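Local coordinates for protein homospermidine synthase (Legionella pneumophila subsp. pneumophila str. Philadelphia 1, PDB 2PH5) that binds NAD and probably acts as a homospermidine synthase, a transferase that makes the polyamine homospermidine, at residues Asn84-Asp89 / Leu109-Ala114. Numbering follows the deposited sequence.
Sequences NDFLID and LYINAA. With NAD (nicotinamide-adenine-dinucleotide), chain C.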
loop_
_atom_site.group_PDB
_atom_site.type_symbol
_atom_site.label_atom_id
_atom_site.label_comp_id
_atom_site.label_asym_id
_atom_site.label_seq_id
_atom_site.Cartn_x
_atom_site.Cartn_y
_atom_site.Cartn_z
ATOM N N ASN A 84 24.690 32.757 26.452
ATOM C CA ASN A 84 23.247 32.711 26.730
ATOM C C ASN A 84 22.340 32.677 25.505
ATOM O O ASN A 84 21.115 32.676 25.637
ATOM C CB ASN A 84 22.837 33.876 27.628
ATOM C CG ASN A 84 23.513 33.821 28.965
ATOM O OD1 ASN A 84 23.444 32.798 29.661
ATOM N ND2 ASN A 84 24.188 34.913 29.340
ATOM N N ASP A 85 22.933 32.666 24.316
ATOM C CA ASP A 85 22.131 32.593 23.111
ATOM C C ASP A 85 21.636 31.159 22.989
ATOM O O ASP A 85 22.053 30.289 23.750
ATOM C CB ASP A 85 22.943 32.991 21.880
ATOM C CG ASP A 85 23.124 34.491 21.767
ATOM O OD1 ASP A 85 22.317 35.232 22.371
ATOM O OD2 ASP A 85 24.059 34.935 21.063
ATOM N N PHE A 86 20.754 30.905 22.033
ATOM C CA PHE A 86 20.207 29.568 21.872
ATOM C C PHE A 86 20.281 29.097 20.423
ATOM O O PHE A 86 19.698 29.712 19.529
ATOM C CB PHE A 86 18.750 29.569 22.359
ATOM C CG PHE A 86 18.226 28.217 22.769
ATOM C CD1 PHE A 86 17.312 28.113 23.816
ATOM C CD2 PHE A 86 18.618 27.055 22.106
ATOM C CE1 PHE A 86 16.794 26.874 24.202
ATOM C CE2 PHE A 86 18.105 25.806 22.483
ATOM C CZ PHE A 86 17.191 25.717 23.533
ATOM N N LEU A 87 21.007 28.009 20.191
ATOM C CA LEU A 87 21.121 27.460 18.848
ATOM C C LEU A 87 20.084 26.355 18.652
ATOM O O LEU A 87 20.218 25.270 19.213
ATOM C CB LEU A 87 22.528 26.889 18.614
ATOM C CG LEU A 87 22.774 26.130 17.297
ATOM C CD1 LEU A 87 22.486 27.040 16.118
ATOM C CD2 LEU A 87 24.218 25.654 17.230
ATOM N N ILE A 88 19.034 26.636 17.887
ATOM C CA ILE A 88 18.019 25.622 17.627
ATOM C C ILE A 88 18.513 24.848 16.406
ATOM O O ILE A 88 18.586 25.389 15.307
ATOM C CB ILE A 88 16.636 26.257 17.344
ATOM C CG1 ILE A 88 16.202 27.104 18.538
ATOM C CG2 ILE A 88 15.585 25.174 17.136
ATOM C CD1 ILE A 88 14.939 27.888 18.291
ATOM N N ASP A 89 18.879 23.586 16.617
ATOM C CA ASP A 89 19.400 22.737 15.546
ATOM C C ASP A 89 18.294 21.915 14.902
ATOM O O ASP A 89 17.792 20.960 15.492
ATOM C CB ASP A 89 20.484 21.809 16.117
ATOM C CG ASP A 89 21.163 20.938 15.053
ATOM O OD1 ASP A 89 22.114 20.204 15.426
ATOM O OD2 ASP A 89 20.761 20.977 13.863
ATOM N N LEU A 109 22.958 27.990 24.614
ATOM C CA LEU A 109 22.059 26.846 24.759
ATOM C C LEU A 109 21.964 26.086 23.441
ATOM O O LEU A 109 22.326 26.601 22.384
ATOM C CB LEU A 109 20.658 27.325 25.161
ATOM C CG LEU A 109 20.275 27.328 26.643
ATOM C CD1 LEU A 109 21.529 27.282 27.537
ATOM C CD2 LEU A 109 19.426 28.556 26.918
ATOM N N TYR A 110 21.452 24.868 23.490
ATOM C CA TYR A 110 21.338 24.091 22.269
ATOM C C TYR A 110 20.252 23.051 22.417
ATOM O O TYR A 110 20.010 22.570 23.523
ATOM C CB TYR A 110 22.678 23.406 21.967
ATOM C CG TYR A 110 22.623 22.375 20.861
ATOM C CD1 TYR A 110 22.028 21.127 21.068
ATOM C CD2 TYR A 110 23.191 22.633 19.613
ATOM C CE1 TYR A 110 22.001 20.163 20.069
ATOM C CE2 TYR A 110 23.170 21.670 18.604
ATOM C CZ TYR A 110 22.573 20.434 18.846
ATOM O OH TYR A 110 22.580 19.458 17.876
ATOM N N ILE A 111 19.597 22.731 21.302
ATOM C CA ILE A 111 18.550 21.716 21.248
ATOM C C ILE A 111 18.510 21.127 19.833
ATOM O O ILE A 111 18.951 21.766 18.886
ATOM C CB ILE A 111 17.146 22.310 21.544
ATOM C CG1 ILE A 111 16.105 21.196 21.591
ATOM C CG2 ILE A 111 16.720 23.262 20.434
ATOM C CD1 ILE A 111 14.765 21.645 22.109
ATOM N N ASN A 112 18.012 19.905 19.698
ATOM C CA ASN A 112 17.863 19.286 18.393
ATOM C C ASN A 112 16.743 18.273 18.473
ATOM O O ASN A 112 16.326 17.872 19.567
ATOM C CB ASN A 112 19.172 18.625 17.892
ATOM C CG ASN A 112 19.479 17.271 18.555
ATOM O OD1 ASN A 112 20.491 16.639 18.245
ATOM N ND2 ASN A 112 18.613 16.828 19.456
ATOM N N ALA A 113 16.237 17.881 17.313
ATOM C CA ALA A 113 15.167 16.900 17.258
ATOM C C ALA A 113 15.757 15.540 16.874
ATOM O O ALA A 113 15.035 14.552 16.769
ATOM C CB ALA A 113 14.110 17.347 16.253
ATOM N N ALA A 114 17.073 15.493 16.662
ATOM C CA ALA A 114 17.749 14.237 16.321
ATOM C C ALA A 114 19.269 14.401 16.206
ATOM O O ALA A 114 19.764 15.419 15.710
ATOM C CB ALA A 114 17.185 13.659 15.015
HETATM P PA NAD C . 14.643 18.951 5.935
HETATM O O1A NAD C . 15.520 18.113 5.045
HETATM O O2A NAD C . 13.288 19.316 5.440
HETATM O O5B NAD C . 15.401 20.322 6.355
HETATM C C5B NAD C . 16.750 20.292 6.814
HETATM C C4B NAD C . 17.386 21.666 6.532
HETATM O O4B NAD C . 18.726 21.569 6.961
HETATM C C3B NAD C . 17.412 22.067 5.053
HETATM O O3B NAD C . 16.801 23.347 4.875
HETATM C C2B NAD C . 18.872 22.083 4.699
HETATM O O2B NAD C . 19.245 23.026 3.720
HETATM C C1B NAD C . 19.560 22.260 6.053
HETATM N N9A NAD C . 20.901 21.675 6.169
HETATM C C8A NAD C . 21.327 20.527 5.478
HETATM N N7A NAD C . 22.620 20.623 5.108
HETATM C C5A NAD C . 23.048 21.832 5.536
HETATM C C6A NAD C . 24.289 22.460 5.440
HETATM N N6A NAD C . 25.359 21.907 4.866
HETATM N N1A NAD C . 24.397 23.730 5.989
HETATM C C2A NAD C . 23.336 24.363 6.605
HETATM N N3A NAD C . 22.105 23.761 6.719
HETATM C C4A NAD C . 22.000 22.511 6.180
HETATM O O3 NAD C . 14.471 18.097 7.255
HETATM P PN NAD C . 13.750 18.381 8.660
HETATM O O1N NAD C . 12.914 17.196 8.966
HETATM O O2N NAD C . 13.097 19.736 8.583
HETATM O O5D NAD C . 15.110 18.382 9.473
HETATM C C5D NAD C . 15.246 18.550 10.862
HETATM C C4D NAD C . 15.400 17.149 11.414
HETATM O O4D NAD C . 14.447 16.949 12.423
HETATM C C3D NAD C . 16.157 15.850 11.230
HETATM O O3D NAD C . 17.403 15.869 11.908
HETATM C C2D NAD C . 15.180 14.838 11.804
HETATM O O2D NAD C . 15.785 13.646 12.218
HETATM C C1D NAD C . 14.490 15.622 12.914
HETATM N N1N NAD C . 13.072 15.288 13.184
HETATM C C2N NAD C . 12.688 14.854 14.433
HETATM C C3N NAD C . 11.321 14.573 14.643
HETATM C C7N NAD C . 10.810 14.113 15.964
HETATM O O7N NAD C . 9.463 13.882 16.073
HETATM N N7N NAD C . 11.588 13.949 17.014
HETATM C C4N NAD C . 10.360 14.732 13.593
HETATM C C5N NAD C . 10.799 15.176 12.327
HETATM C C6N NAD C . 12.136 15.456 12.112
HETATM O O HOH W 1 17.317 18.469 14.786
#
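D89 and Y110 both carry CG anti to the backbone N (chi1 -176° and 170°), on the same face of the sheet, where their side chains cross. The Y110 hydroxyl donates to D89 OD1 on its anti side, with OH and OD1 2.6 Å apart. Carboxylate and ring planes are turned 76° against each other. D89 OD2 is hydrogen-bonded to S91 OG of an NAD-binding residue, so both carboxylate oxygens are held. At the edge of the Y110 ring, L87 CD2 lies near the ring plane. L109 CB sits over the F86 ring centre, 3.6 Å from the centroid, as a CH-pi contact. I111 CG2 comes obliquely to F86 CE2 at 3.5 Å. The two strands are parallel neighbours joined by helix 96-106, a beta-alpha-beta unit of the Rossmann-type NAD-binding domain. That helix packs on L87 and Y110, and helix 391-408 on F86, I88 and I111. The ladder runs from D85 O to L109 N, L109 O to L87 N, weakly L87 O to I111 N, and I111 O to D89 N (2.9 Å). One water donates to D89 O and accepts from A113 N. A113 O lies 3.3 Å from C2N of the NAD nicotinamide ring, and A114 CB is close to O2D of the nicotinamide ribose.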